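Local atomic coordinates of 336aa long hypothetical dTDP-glucose 4,6-dehydratase (Pyrococcus horikoshii, PDB entry 2HUN), a protein that probably acts as an NAD-dependent dTDP-glucose 4,6-dehydratase, binding NAD in a Rossmann-type fold. Residues H124-E129 with I175-N180; I205-T210 with I268-D273; D216-E221 with Y240-G245. All blocks are in the same frame, centred on the assembly; numbering follows the deposited sequence.

Contact 1 (H124-E129 with I175-N180). With NAD (nicotinamide-adenine-dinucleotide), chain C.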
loop_
_atom_site.group_PDB
_atom_site.type_symbol
_atom_site.label_atom_id
_atom_site.label_comp_id
_atom_site.label_asym_id
_atom_site.label_seq_id
_atom_site.Cartn_x
_atom_site.Cartn_y
_atom_site.Cartn_z
ATOM N N HIS A 124 3.915 12.300 6.488
ATOM C CA HIS A 124 3.007 11.172 6.712
ATOM C C HIS A 124 3.655 10.252 7.744
ATOM O O HIS A 124 4.738 9.700 7.498
ATOM C CB HIS A 124 2.808 10.418 5.389
ATOM C CG HIS A 124 1.889 9.239 5.479
ATOM N ND1 HIS A 124 0.528 9.365 5.648
ATOM C CD2 HIS A 124 2.132 7.913 5.371
ATOM C CE1 HIS A 124 -0.029 8.168 5.636
ATOM N NE2 HIS A 124 0.924 7.269 5.468
ATOM N N VAL A 125 2.999 10.097 8.897
ATOM C CA VAL A 125 3.507 9.242 9.969
ATOM C C VAL A 125 3.003 7.798 9.803
ATOM O O VAL A 125 1.797 7.543 9.699
ATOM C CB VAL A 125 3.091 9.784 11.363
ATOM C CG1 VAL A 125 3.720 8.927 12.470
ATOM C CG2 VAL A 125 3.553 11.226 11.512
ATOM N N SER A 126 3.936 6.851 9.784
ATOM C CA SER A 126 3.576 5.453 9.601
ATOM C C SER A 126 4.254 4.555 10.642
ATOM O O SER A 126 4.880 5.052 11.587
ATOM C CB SER A 126 3.934 5.019 8.172
ATOM O OG SER A 126 3.345 3.777 7.833
ATOM N N THR A 127 4.161 3.240 10.444
ATOM C CA THR A 127 4.691 2.272 11.406
ATOM C C THR A 127 5.685 1.219 10.925
ATOM O O THR A 127 5.705 0.839 9.751
ATOM C CB THR A 127 3.526 1.515 12.070
ATOM O OG1 THR A 127 4.036 0.479 12.915
ATOM C CG2 THR A 127 2.643 0.898 11.016
ATOM N N ASP A 128 6.483 0.723 11.867
ATOM C CA ASP A 128 7.480 -0.310 11.591
ATOM C C ASP A 128 6.780 -1.622 11.241
ATOM O O ASP A 128 7.390 -2.542 10.692
ATOM C CB ASP A 128 8.398 -0.499 12.814
ATOM C CG ASP A 128 7.654 -1.022 14.058
ATOM O OD1 ASP A 128 6.429 -0.808 14.184
ATOM O OD2 ASP A 128 8.312 -1.637 14.924
ATOM N N GLU A 129 5.488 -1.702 11.548
ATOM C CA GLU A 129 4.728 -2.910 11.258
ATOM C C GLU A 129 4.462 -3.136 9.772
ATOM O O GLU A 129 4.118 -4.250 9.373
ATOM C CB GLU A 129 3.395 -2.911 12.019
ATOM C CG GLU A 129 3.533 -3.188 13.515
ATOM C CD GLU A 129 2.181 -3.338 14.200
ATOM O OE1 GLU A 129 1.448 -4.295 13.876
ATOM O OE2 GLU A 129 1.850 -2.494 15.053
ATOM N N ILE A 175 7.700 10.512 4.366
ATOM C CA ILE A 175 7.018 9.519 5.183
ATOM C C ILE A 175 7.958 9.094 6.305
ATOM O O ILE A 175 9.163 8.947 6.089
ATOM C CB ILE A 175 6.669 8.250 4.362
ATOM C CG1 ILE A 175 5.649 8.576 3.270
ATOM C CG2 ILE A 175 6.141 7.155 5.284
ATOM C CD1 ILE A 175 5.459 7.440 2.271
ATOM N N THR A 176 7.413 8.916 7.506
ATOM C CA THR A 176 8.218 8.447 8.627
ATOM C C THR A 176 7.657 7.105 9.113
ATOM O O THR A 176 6.447 6.858 9.033
ATOM C CB THR A 176 8.206 9.448 9.811
ATOM O OG1 THR A 176 6.857 9.679 10.237
ATOM C CG2 THR A 176 8.830 10.773 9.393
ATOM N N ARG A 177 8.541 6.239 9.597
ATOM C CA ARG A 177 8.142 4.940 10.129
ATOM C C ARG A 177 8.938 4.727 11.411
ATOM O O ARG A 177 10.173 4.666 11.390
ATOM C CB ARG A 177 8.431 3.816 9.117
ATOM C CG ARG A 177 7.465 3.778 7.932
ATOM C CD ARG A 177 7.938 2.817 6.854
ATOM N NE ARG A 177 7.031 2.754 5.707
ATOM C CZ ARG A 177 7.394 2.279 4.516
ATOM N NH1 ARG A 177 8.634 1.839 4.336
ATOM N NH2 ARG A 177 6.525 2.237 3.513
ATOM N N CYS A 178 8.229 4.617 12.528
ATOM C CA CYS A 178 8.881 4.454 13.818
ATOM C C CYS A 178 8.460 3.192 14.560
ATOM O O CYS A 178 7.417 2.598 14.279
ATOM C CB CYS A 178 8.569 5.659 14.703
ATOM S SG CYS A 178 6.819 5.726 15.146
ATOM N N THR A 179 9.276 2.820 15.538
ATOM C CA THR A 179 9.024 1.646 16.352
ATOM C C THR A 179 8.060 2.011 17.478
ATOM O O THR A 179 7.342 3.004 17.389
ATOM C CB THR A 179 10.340 1.111 16.949
ATOM O OG1 THR A 179 10.919 2.109 17.794
ATOM C CG2 THR A 179 11.321 0.784 15.837
ATOM N N ASN A 180 8.060 1.222 18.544
ATOM C CA ASN A 180 7.156 1.454 19.666
ATOM C C ASN A 180 7.466 2.695 20.495
ATOM O O ASN A 180 8.573 2.842 21.007
ATOM C CB ASN A 180 7.154 0.227 20.568
ATOM C CG ASN A 180 6.846 -1.039 19.812
ATOM O OD1 ASN A 180 5.714 -1.259 19.378
ATOM N ND2 ASN A 180 7.864 -1.878 19.629
HETATM P PA NAD C . -3.693 7.088 19.206
HETATM O O1A NAD C . -4.622 5.965 19.004
HETATM O O2A NAD C . -3.276 7.458 20.588
HETATM O O5B NAD C . -4.374 8.386 18.556
HETATM C C5B NAD C . -4.841 8.442 17.199
HETATM C C4B NAD C . -5.521 9.814 17.097
HETATM O O4B NAD C . -5.999 10.036 15.756
HETATM C C3B NAD C . -6.758 9.900 18.036
HETATM O O3B NAD C . -6.753 11.145 18.755
HETATM C C2B NAD C . -7.941 9.705 17.070
HETATM O O2B NAD C . -9.189 10.272 17.471
HETATM C C1B NAD C . -7.397 10.309 15.775
HETATM N N9A NAD C . -8.007 9.756 14.546
HETATM C C8A NAD C . -8.109 8.468 14.169
HETATM N N7A NAD C . -8.728 8.401 12.991
HETATM C C5A NAD C . -9.027 9.637 12.602
HETATM C C6A NAD C . -9.675 10.203 11.469
HETATM N N6A NAD C . -10.160 9.478 10.470
HETATM N N1A NAD C . -9.799 11.612 11.434
HETATM C C2A NAD C . -9.301 12.398 12.484
HETATM N N3A NAD C . -8.693 11.863 13.552
HETATM C C4A NAD C . -8.562 10.512 13.599
HETATM O O3 NAD C . -2.356 6.606 18.495
HETATM P PN NAD C . -0.889 7.171 18.306
HETATM O O1N NAD C . -0.063 6.099 18.932
HETATM O O2N NAD C . -0.725 8.512 18.906
HETATM O O5D NAD C . -0.611 7.076 16.717
HETATM C C5D NAD C . -0.233 8.188 15.900
HETATM C C4D NAD C . 0.365 7.654 14.573
HETATM O O4D NAD C . 1.653 7.057 14.798
HETATM C C3D NAD C . -0.532 6.606 13.901
HETATM O O3D NAD C . -0.577 6.888 12.478
HETATM C C2D NAD C . 0.190 5.264 14.208
HETATM O O2D NAD C . -0.069 4.319 13.166
HETATM C C1D NAD C . 1.642 5.709 14.290
HETATM N N1N NAD C . 2.506 4.870 15.145
HETATM C C2N NAD C . 2.346 4.800 16.570
HETATM C C3N NAD C . 3.220 3.986 17.312
HETATM C C7N NAD C . 3.114 3.872 18.850
HETATM O O7N NAD C . 4.013 3.286 19.466
HETATM N N7N NAD C . 2.077 4.414 19.477
HETATM C C4N NAD C . 4.238 3.248 16.656
HETATM C C5N NAD C . 4.378 3.328 15.255
HETATM C C6N NAD C . 3.522 4.135 14.488
HETATM O O HOH W 1 6.959 7.677 12.338
HETATM O O HOH W 2 5.191 0.157 16.637
HETATM O O HOH W 3 6.380 -3.166 16.694
#
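Three backbone bonds join H124-E129 to I175-N180. S126 N donates to T176 O at 2.6 Å. T176 N donates to H124 O at 2.8 Å in a nearly straight bond (165°), lying close to the axis of the carbonyl. D128 N reaches C178 O at 3.2 Å from above the carbonyl plane. Past this bond, two waters connect the carboxylate of D128 with N180 OD1. One water donates to D128 OD1 and to N180 OD1; the other donates to D128 OD2 and only weakly to N180 OD1. T127 OG1 sits anti to its backbone N (chi1 174°) and accepts from E129 N, two residues on, which makes an ST turn just after the strand.

The pair is parallel and lies in the middle of the Rossmann-type sheet, where strands 121-127 and 172-182 are neighbours. V125, T127, T176 and C178 project to one face, and NAD lies at its C-terminal end. T127 CB is 3.6 Å from C6N of the nicotinamide, C178 SG is 3.4 Å from its C5N, and V125 CG1 meets the ribose atom O4D. T179 O comes within 3.2 Å of C4N.

H124, S126, I175 and R177 project to the other face, where helix 150-168 offers D159 and S158. D159 takes a salt bridge from R177 NH2 and a hydrogen bond with S126 OG, while S158 OG bonds H124 NE2. R177 NH1 also bonds Y131 OH. The R177 chain is extended, and its CG passes 3.8 Å from S126 CB. H124 and I175 run side by side, with I175 CG2 at the edge of the imidazole, 4.1 Å from CD2.

Contact 2 (I205-T210 with I268-D273)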
loop_
_atom_site.group_PDB
_atom_site.type_symbol
_atom_site.label_atom_id
_atom_site.label_comp_id
_atom_site.label_asym_id
_atom_site.label_seq_id
_atom_site.Cartn_x
_atom_site.Cartn_y
_atom_site.Cartn_z
ATOM N N ILE A 205 3.196 -8.084 38.411
ATOM C CA ILE A 205 3.377 -7.785 37.001
ATOM C C ILE A 205 3.521 -9.122 36.274
ATOM O O ILE A 205 4.522 -9.813 36.427
ATOM C CB ILE A 205 4.651 -6.939 36.786
ATOM C CG1 ILE A 205 4.477 -5.572 37.456
ATOM C CG2 ILE A 205 4.949 -6.798 35.299
ATOM C CD1 ILE A 205 5.778 -4.818 37.664
ATOM N N PRO A 206 2.520 -9.513 35.479
ATOM C CA PRO A 206 2.655 -10.800 34.789
ATOM C C PRO A 206 3.610 -10.735 33.621
ATOM O O PRO A 206 3.775 -9.696 32.993
ATOM C CB PRO A 206 1.243 -11.123 34.322
ATOM C CG PRO A 206 0.430 -9.867 34.558
ATOM C CD PRO A 206 1.346 -8.773 34.992
ATOM N N ILE A 207 4.232 -11.864 33.326
ATOM C CA ILE A 207 5.152 -12.010 32.208
ATOM C C ILE A 207 4.991 -13.384 31.570
ATOM O O ILE A 207 5.383 -14.409 32.109
ATOM C CB ILE A 207 6.582 -11.855 32.716
ATOM C CG1 ILE A 207 7.509 -12.825 31.977
ATOM C CG2 ILE A 207 6.632 -12.204 34.215
ATOM C CD1 ILE A 207 8.932 -12.289 31.869
ATOM N N TYR A 208 4.322 -13.390 30.408
ATOM C CA TYR A 208 3.976 -14.679 29.823
ATOM C C TYR A 208 5.183 -15.329 29.146
ATOM O O TYR A 208 5.641 -14.904 28.093
ATOM C CB TYR A 208 2.863 -14.454 28.798
ATOM C CG TYR A 208 1.734 -13.720 29.430
ATOM C CD1 TYR A 208 1.858 -12.361 29.705
ATOM C CD2 TYR A 208 0.542 -14.379 29.730
ATOM C CE1 TYR A 208 0.797 -11.663 30.262
ATOM C CE2 TYR A 208 -0.517 -13.683 30.296
ATOM C CZ TYR A 208 -0.390 -12.332 30.564
ATOM O OH TYR A 208 -1.447 -11.627 31.106
ATOM N N GLY A 209 5.735 -16.325 29.862
ATOM C CA GLY A 209 6.735 -17.205 29.258
ATOM C C GLY A 209 8.100 -16.539 29.022
ATOM O O GLY A 209 8.702 -16.660 27.965
ATOM N N THR A 210 8.578 -15.799 30.044
ATOM C CA THR A 210 9.915 -15.199 29.953
ATOM C C THR A 210 10.091 -14.342 28.697
ATOM O O THR A 210 11.142 -13.756 28.459
ATOM C CB THR A 210 10.960 -16.317 29.967
ATOM O OG1 THR A 210 10.779 -17.114 31.138
ATOM C CG2 THR A 210 12.369 -15.714 29.995
ATOM N N ILE A 268 7.504 -9.628 39.850
ATOM C CA ILE A 268 7.468 -10.379 38.601
ATOM C C ILE A 268 6.871 -11.766 38.810
ATOM O O ILE A 268 7.373 -12.559 39.609
ATOM C CB ILE A 268 8.877 -10.532 37.978
ATOM C CG1 ILE A 268 9.460 -9.157 37.653
ATOM C CG2 ILE A 268 8.788 -11.338 36.697
ATOM C CD1 ILE A 268 10.839 -9.211 37.014
ATOM N N GLU A 269 5.794 -12.045 38.085
ATOM C CA GLU A 269 5.105 -13.325 38.170
ATOM C C GLU A 269 5.072 -13.970 36.789
ATOM O O GLU A 269 4.218 -13.656 35.954
ATOM C CB GLU A 269 3.677 -13.121 38.686
ATOM C CG GLU A 269 2.846 -14.394 38.760
ATOM C CD GLU A 269 2.916 -15.083 40.111
ATOM O OE1 GLU A 269 3.387 -14.456 41.084
ATOM O OE2 GLU A 269 2.484 -16.252 40.202
ATOM N N LEU A 270 6.016 -14.876 36.564
ATOM C CA LEU A 270 5.983 -15.516 35.255
ATOM C C LEU A 270 4.916 -16.616 35.205
ATOM O O LEU A 270 4.929 -17.569 35.971
ATOM C CB LEU A 270 7.362 -16.126 34.990
ATOM C CG LEU A 270 8.507 -15.352 35.662
ATOM C CD1 LEU A 270 9.844 -16.095 35.585
ATOM C CD2 LEU A 270 8.749 -13.978 35.027
ATOM N N VAL A 271 3.947 -16.430 34.281
ATOM C CA VAL A 271 2.884 -17.418 34.105
ATOM C C VAL A 271 3.084 -18.242 32.829
ATOM O O VAL A 271 4.109 -18.171 32.162
ATOM C CB VAL A 271 1.547 -16.678 34.034
ATOM C CG1 VAL A 271 1.211 -16.075 35.396
ATOM C CG2 VAL A 271 1.620 -15.570 33.000
ATOM N N GLU A 272 2.075 -19.079 32.517
ATOM C CA GLU A 272 2.147 -19.851 31.280
ATOM C C GLU A 272 2.036 -18.950 30.047
ATOM O O GLU A 272 1.510 -17.846 30.095
ATOM C CB GLU A 272 1.029 -20.897 31.289
ATOM C CG GLU A 272 -0.366 -20.275 31.364
ATOM C CD GLU A 272 -1.408 -21.365 31.242
ATOM O OE1 GLU A 272 -1.805 -21.673 30.127
ATOM O OE2 GLU A 272 -1.812 -21.904 32.271
ATOM N N ASP A 273 2.588 -19.443 28.922
ATOM C CA ASP A 273 2.728 -18.589 27.747
ATOM C C ASP A 273 1.402 -18.299 27.043
ATOM O O ASP A 273 0.384 -18.954 27.256
ATOM C CB ASP A 273 3.705 -19.253 26.779
ATOM C CG ASP A 273 4.387 -18.178 25.946
ATOM O OD1 ASP A 273 3.959 -17.027 26.041
ATOM O OD2 ASP A 273 5.328 -18.494 25.225
#
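The Y208 ring has V271 over one face. The methyl CG2 of V271 sits 4.0 Å from the ring centroid and 27° off the ring normal, a CH-pi contact. Y208 and V271 lie side by side and point the same way, and the CG2 methyl leans toward the CD2 and CE2 side of the ring. E272 O approaches obliquely, 3.6 Å from Y208 CD2. Y208 CG stands anti to the carbonyl carbon (chi1 -53°), which sets the ring beside V271. Outside the two segments, R274 makes a cation-pi contact with the ring. W332 packs on the same side of the small sheet, touching P206, Y208, E269 and V271.

The D273 carboxylate turns back to the other segment. Its OD1 is 3.4 Å from Y208 O, a pair of acceptors and not a hydrogen bond.

The opposite side of the sheet is aliphatic. I205, I207 and I268 project there, against helix 250-260, and I205 also meets helix 191-200. L270 lies alongside I207, but its CD2 is modelled too close to I207 CG2, so the exact fit of this pair is doubtful.

The two strands are parallel and are bonded by their backbones. E269 N donates to I205 O at 3.1 Å, I207 N to E269 O at 3.2 Å, and V271 N to I207 O at 3.3 Å. The last rung, G209 N to V271 O, is weak at 3.4 Å. G209 has a positive phi (72°), which favours glycine.

This two-stranded sheet stands apart from the Rossmann sheet, consistent with the smaller C-terminal region of extended short-chain dehydrogenases. Backbone bonds hold its strands together, less regularly toward G209, between an aromatic side and an aliphatic one.

Contact 3 (D216-E221 with Y240-G245)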
loop_
_atom_site.group_PDB
_atom_site.type_symbol
_atom_site.label_atom_id
_atom_site.label_comp_id
_atom_site.label_asym_id
_atom_site.label_seq_id
_atom_site.Cartn_x
_atom_site.Cartn_y
_atom_site.Cartn_z
ATOM N N ASP A 216 11.607 -2.690 19.614
ATOM C CA ASP A 216 12.445 -1.522 19.790
ATOM C C ASP A 216 11.596 -0.481 20.518
ATOM O O ASP A 216 10.434 -0.266 20.173
ATOM C CB ASP A 216 12.897 -0.990 18.425
ATOM C CG ASP A 216 13.878 0.161 18.543
ATOM O OD1 ASP A 216 14.985 -0.060 19.076
ATOM O OD2 ASP A 216 13.542 1.288 18.111
ATOM N N TRP A 217 12.170 0.147 21.536
ATOM C CA TRP A 217 11.444 1.156 22.290
ATOM C C TRP A 217 12.038 2.529 22.054
ATOM O O TRP A 217 13.240 2.747 22.235
ATOM C CB TRP A 217 11.436 0.803 23.780
ATOM C CG TRP A 217 10.676 -0.464 24.037
ATOM C CD1 TRP A 217 11.187 -1.729 24.119
ATOM C CD2 TRP A 217 9.251 -0.601 24.125
ATOM N NE1 TRP A 217 10.169 -2.645 24.245
ATOM C CE2 TRP A 217 8.971 -1.979 24.254
ATOM C CE3 TRP A 217 8.184 0.308 24.103
ATOM C CZ2 TRP A 217 7.665 -2.470 24.360
ATOM C CZ3 TRP A 217 6.885 -0.184 24.208
ATOM C CH2 TRP A 217 6.640 -1.560 24.336
ATOM N N LEU A 218 11.183 3.452 21.628
ATOM C CA LEU A 218 11.597 4.819 21.335
ATOM C C LEU A 218 10.849 5.824 22.208
ATOM O O LEU A 218 9.618 5.885 22.165
ATOM C CB LEU A 218 11.321 5.111 19.855
ATOM C CG LEU A 218 11.574 6.505 19.278
ATOM C CD1 LEU A 218 13.062 6.782 19.244
ATOM C CD2 LEU A 218 10.991 6.577 17.875
ATOM N N TYR A 219 11.582 6.614 22.991
ATOM C CA TYR A 219 10.937 7.620 23.839
ATOM C C TYR A 219 10.168 8.567 22.919
ATOM O O TYR A 219 10.716 9.061 21.937
ATOM C CB TYR A 219 11.970 8.401 24.656
ATOM C CG TYR A 219 11.335 9.327 25.680
ATOM C CD1 TYR A 219 10.451 8.831 26.641
ATOM C CD2 TYR A 219 11.585 10.702 25.661
ATOM C CE1 TYR A 219 9.825 9.679 27.552
ATOM C CE2 TYR A 219 10.965 11.558 26.569
ATOM C CZ TYR A 219 10.081 11.039 27.509
ATOM O OH TYR A 219 9.434 11.880 28.381
ATOM N N VAL A 220 8.900 8.815 23.233
ATOM C CA VAL A 220 8.068 9.660 22.384
ATOM C C VAL A 220 8.676 11.014 22.019
ATOM O O VAL A 220 8.570 11.447 20.871
ATOM C CB VAL A 220 6.657 9.874 23.006
ATOM C CG1 VAL A 220 6.748 10.732 24.272
ATOM C CG2 VAL A 220 5.731 10.511 21.975
ATOM N N GLU A 221 9.324 11.688 22.965
ATOM C CA GLU A 221 9.915 12.985 22.634
ATOM C C GLU A 221 10.974 12.841 21.529
ATOM O O GLU A 221 11.130 13.738 20.691
ATOM C CB GLU A 221 10.542 13.650 23.866
ATOM C CG GLU A 221 10.877 15.126 23.648
ATOM C CD GLU A 221 11.697 15.721 24.778
ATOM O OE1 GLU A 221 11.290 15.578 25.949
ATOM O OE2 GLU A 221 12.751 16.333 24.500
ATOM N N TYR A 240 11.611 7.778 5.866
ATOM C CA TYR A 240 12.597 7.815 6.935
ATOM C C TYR A 240 12.221 6.900 8.104
ATOM O O TYR A 240 11.235 7.148 8.801
ATOM C CB TYR A 240 12.755 9.253 7.462
ATOM C CG TYR A 240 13.372 10.228 6.484
ATOM C CD1 TYR A 240 14.758 10.297 6.310
ATOM C CD2 TYR A 240 12.567 11.085 5.729
ATOM C CE1 TYR A 240 15.328 11.204 5.405
ATOM C CE2 TYR A 240 13.122 11.985 4.828
ATOM C CZ TYR A 240 14.498 12.044 4.671
ATOM O OH TYR A 240 15.031 12.950 3.793
ATOM N N ASN A 241 13.002 5.841 8.311
ATOM C CA ASN A 241 12.759 4.926 9.423
ATOM C C ASN A 241 13.254 5.653 10.664
ATOM O O ASN A 241 14.240 6.383 10.601
ATOM C CB ASN A 241 13.578 3.629 9.301
ATOM C CG ASN A 241 12.962 2.606 8.366
ATOM O OD1 ASN A 241 11.766 2.646 8.047
ATOM N ND2 ASN A 241 13.783 1.654 7.941
ATOM N N ILE A 242 12.590 5.432 11.792
ATOM C CA ILE A 242 12.985 6.057 13.054
ATOM C C ILE A 242 12.985 4.977 14.132
ATOM O O ILE A 242 11.938 4.409 14.449
ATOM C CB ILE A 242 11.997 7.170 13.474
ATOM C CG1 ILE A 242 11.851 8.201 12.347
ATOM C CG2 ILE A 242 12.498 7.846 14.742
ATOM C CD1 ILE A 242 10.773 9.255 12.605
ATOM N N SER A 243 14.167 4.701 14.682
ATOM C CA SER A 243 14.334 3.688 15.714
ATOM C C SER A 243 15.484 4.048 16.644
ATOM O O SER A 243 16.470 4.666 16.235
ATOM C CB SER A 243 14.594 2.313 15.082
ATOM O OG SER A 243 15.804 2.310 14.341
ATOM N N ALA A 244 15.357 3.646 17.902
ATOM C CA ALA A 244 16.367 3.953 18.898
ATOM C C ALA A 244 17.459 2.902 19.033
ATOM O O ALA A 244 18.501 3.167 19.626
ATOM C CB ALA A 244 15.698 4.177 20.243
ATOM N N GLY A 245 17.229 1.718 18.480
ATOM C CA GLY A 245 18.210 0.660 18.603
ATOM C C GLY A 245 18.215 0.136 20.029
ATOM O O GLY A 245 19.258 -0.211 20.576
#
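L218 spreads its two methyls over the chain that leaves strand 239-242. Its CD2 meets I242 CG2 at 3.7 Å, the two side chains crossing at a slant. Its CD1 touches A244 CB at 3.8 Å. L218 CG stands anti to its backbone N (chi1 176°), which carries the branch toward I242 and A244. The same A244 CB also lies 3.5 Å from W217 O. W294 and H223 also pack on L218 and I242.

D216 supplies the polar half. Its OD2 accepts from A244 N at 3.0 Å through the syn lone pair, with an N-H...O angle of 147°. S243 CB rests 3.4 Å from the same oxygen. OD2 also bonds T179 OG1, and OD1 accepts from E246 N, so one buried carboxylate holds several groups at the turn. An alanine here would probably leave the amides of A244 and E246 without their acceptor and free this turn to shift.

Helix 220-233 links strands 215-219 and 239-242. Each pairs in parallel with strand 172-182, in the branched part of the Rossmann-type sheet.

Contacts 1 and 3 belong to one sheet and touch, with centres 9 Å apart. Strand 172-182 joins them. R177 O and I242 N are 2.6 Å apart and I175 O and Y240 N 2.7 Å, both probable hydrogen bonds. Contact 1 borders NAD directly. Contact 3 lies beyond strand 172-182 in the same sheet, farther from the cofactor: the L218 side chain is about 4 Å from that of N181, which binds NAD, and the W217 side chain is about 7 Å from the cofactor. Contact 2 is remote. Its centre is 29 Å from that of contact 1 and 26 Å from that of contact 3, and its nearest atoms are about 15 Å and 12 Å away. Strand 205-208 nevertheless directly precedes strand 215-219 in the chain.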